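Local structure of stress-induced-phosphoprotein 1 (Caenorhabditis elegans, 4GCN) at residues Q104-S109 against V119-E124. The protein acts as a co-chaperone that binds Hsp70 and Hsp90, inhibits the Hsp90 ATPase and promotes longevity and thermotolerance. Numbering follows the deposited sequence. Where two conformers were deposited one is given.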
loop_
_atom_site.group_PDB
_atom_site.type_symbol
_atom_site.label_atom_id
_atom_site.label_comp_id
_atom_site.label_asym_id
_atom_site.label_seq_id
_atom_site.Cartn_x
_atom_site.Cartn_y
_atom_site.Cartn_z
ATOM N N GLN A 104 15.685 -0.593 -4.717
ATOM C CA GLN A 104 15.044 0.008 -5.932
ATOM C C GLN A 104 13.761 0.756 -5.513
ATOM O O GLN A 104 13.550 1.893 -5.966
ATOM C CB GLN A 104 14.667 -1.014 -7.007
ATOM C CG GLN A 104 15.796 -1.383 -7.975
ATOM C CD GLN A 104 15.431 -2.578 -8.852
ATOM O OE1 GLN A 104 14.291 -2.685 -9.320
ATOM N NE2 GLN A 104 16.412 -3.468 -9.106
ATOM N N TRP A 105 12.959 0.136 -4.637
ATOM C CA TRP A 105 11.671 0.681 -4.275
ATOM C C TRP A 105 11.841 1.893 -3.329
ATOM O O TRP A 105 11.147 2.881 -3.448
ATOM C CB TRP A 105 10.769 -0.386 -3.636
ATOM C CG TRP A 105 10.003 -1.159 -4.647
ATOM C CD1 TRP A 105 10.312 -2.373 -5.223
ATOM C CD2 TRP A 105 8.760 -0.755 -5.245
ATOM N NE1 TRP A 105 9.376 -2.728 -6.185
ATOM C CE2 TRP A 105 8.407 -1.784 -6.232
ATOM C CE3 TRP A 105 7.966 0.361 -5.130
ATOM C CZ2 TRP A 105 7.225 -1.724 -6.963
ATOM C CZ3 TRP A 105 6.744 0.390 -5.811
ATOM C CH2 TRP A 105 6.394 -0.604 -6.729
ATOM N N PHE A 106 12.762 1.793 -2.389
ATOM C CA PHE A 106 13.030 2.866 -1.447
ATOM C C PHE A 106 13.502 4.136 -2.180
ATOM O O PHE A 106 13.139 5.228 -1.831
ATOM C CB PHE A 106 14.078 2.393 -0.469
ATOM C CG PHE A 106 13.561 1.414 0.586
ATOM C CD1 PHE A 106 12.303 1.511 1.126
ATOM C CD2 PHE A 106 14.392 0.430 1.084
ATOM C CE1 PHE A 106 11.865 0.638 2.174
ATOM C CE2 PHE A 106 13.943 -0.469 2.103
ATOM C CZ PHE A 106 12.685 -0.341 2.638
ATOM N N HIS A 107 14.389 3.987 -3.142
ATOM C CA HIS A 107 14.793 5.095 -3.967
ATOM C C HIS A 107 13.668 5.730 -4.765
ATOM O O HIS A 107 13.595 6.972 -4.783
ATOM C CB HIS A 107 15.929 4.709 -4.876
ATOM C CG HIS A 107 17.264 4.818 -4.210
ATOM N ND1 HIS A 107 17.734 5.997 -3.709
ATOM C CD2 HIS A 107 18.242 3.871 -3.980
ATOM C CE1 HIS A 107 19.006 5.804 -3.224
ATOM N NE2 HIS A 107 19.298 4.509 -3.359
ATOM N N ARG A 108 12.792 4.918 -5.402
ATOM C CA ARG A 108 11.495 5.409 -5.920
ATOM C C ARG A 108 10.675 6.198 -4.927
ATOM O O ARG A 108 10.279 7.358 -5.200
ATOM C CB ARG A 108 10.725 4.289 -6.550
ATOM C CG ARG A 108 11.368 3.893 -7.886
ATOM C CD ARG A 108 10.802 2.652 -8.499
ATOM N NE ARG A 108 9.487 2.971 -9.092
ATOM C CZ ARG A 108 8.479 2.103 -9.209
ATOM N NH1 ARG A 108 8.644 0.848 -8.848
ATOM N NH2 ARG A 108 7.303 2.466 -9.741
ATOM N N SER A 109 10.556 5.655 -3.715
ATOM C CA SER A 109 9.763 6.268 -2.771
ATOM C C SER A 109 10.322 7.624 -2.368
ATOM O O SER A 109 9.578 8.579 -2.236
ATOM C CB SER A 109 9.653 5.388 -1.535
ATOM O OG SER A 109 8.901 6.066 -0.553
ATOM N N VAL A 119 15.636 8.365 4.178
ATOM C CA VAL A 119 16.917 8.757 3.575
ATOM C C VAL A 119 18.061 8.131 4.344
ATOM O O VAL A 119 19.032 7.665 3.762
ATOM C CB VAL A 119 17.113 10.318 3.519
ATOM C CG1 VAL A 119 18.524 10.669 3.059
ATOM C CG2 VAL A 119 16.071 10.978 2.590
ATOM N N LYS A 120 17.940 8.143 5.670
ATOM C CA LYS A 120 18.986 7.622 6.517
ATOM C C LYS A 120 19.050 6.098 6.441
ATOM O O LYS A 120 20.152 5.510 6.294
ATOM C CB LYS A 120 18.775 8.083 7.955
ATOM C CG LYS A 120 19.020 9.581 8.186
ATOM C CD LYS A 120 19.029 9.934 9.687
ATOM C CE LYS A 120 18.980 11.446 9.943
ATOM N NZ LYS A 120 19.119 11.714 11.379
ATOM N N LYS A 121 17.870 5.496 6.463
ATOM C CA LYS A 121 17.726 4.050 6.347
ATOM C C LYS A 121 18.359 3.509 5.052
ATOM O O LYS A 121 19.041 2.504 5.064
ATOM C CB LYS A 121 16.248 3.642 6.425
ATOM C CG LYS A 121 15.975 2.203 5.927
ATOM C CD LYS A 121 14.676 1.611 6.451
ATOM C CE LYS A 121 14.399 0.298 5.763
ATOM N NZ LYS A 121 13.251 -0.373 6.382
ATOM N N VAL A 122 18.130 4.193 3.943
ATOM C CA VAL A 122 18.689 3.750 2.654
ATOM C C VAL A 122 20.215 3.884 2.585
ATOM O O VAL A 122 20.882 3.012 2.021
ATOM C CB VAL A 122 18.035 4.495 1.499
ATOM C CG1 VAL A 122 18.758 4.191 0.208
ATOM C CG2 VAL A 122 16.561 4.101 1.423
ATOM N N LYS A 123 20.745 4.983 3.122
ATOM C CA LYS A 123 22.189 5.125 3.211
ATOM C C LYS A 123 22.781 3.940 4.015
ATOM O O LYS A 123 23.747 3.331 3.551
ATOM C CB LYS A 123 22.568 6.499 3.751
ATOM C CG LYS A 123 22.674 7.580 2.649
ATOM C CD LYS A 123 22.381 9.001 3.162
ATOM C CE LYS A 123 22.019 9.998 2.052
ATOM N NZ LYS A 123 21.958 11.399 2.572
ATOM N N GLU A 124 22.164 3.579 5.154
ATOM C CA GLU A 124 22.611 2.451 5.959
ATOM C C GLU A 124 22.567 1.175 5.176
ATOM O O GLU A 124 23.476 0.374 5.275
ATOM C CB GLU A 124 21.776 2.265 7.221
ATOM C CG GLU A 124 21.951 3.371 8.250
ATOM C CD GLU A 124 23.409 3.607 8.527
ATOM O OE1 GLU A 124 24.098 2.644 8.934
ATOM O OE2 GLU A 124 23.881 4.731 8.277
#
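F106 and H107 pack against K121 and V122 in an apolar helix–helix contact at the C-terminal end of this N-terminal TPR domain, where helix 116-126 folds back on helix 99-112. The segments run nearly antiparallel, at 151°, with axes 10.5 Å apart, and no hydrogen bond crosses between them; the example illustrates how one branched side chain can serve two neighbours. V122 points into the interface and splits its methyls: CG2 lies 3.6 Å from F106 CB, whereas CG1 sits over one face of the H107 imidazole, a CH-pi contact 4.0 Å from the ring centroid and 30° off its normal. That ring is also tethered, since H107 NE2 hydrogen-bonds E126. K121, with CG anti to the backbone N (chi1 164°) and the rest of its chain extended, brings CE to 3.6 Å from F106 CZ at the far end of the phenyl ring. The ammonium group continues to helix 79-95, where NZ hydrogen-bonds Q94 OE1. L118 and L125 add further cover to F106 from helix 116-126. With an alanine at F106, K121 CE would probably lose the ring it rests on, opening a gap beside it and next to L118 and L125. Helix 116-126, following the predicted third repeat to which segment 104-109 belongs, thus resembles the C-terminal capping (solvating) helix that commonly ends TPR domains.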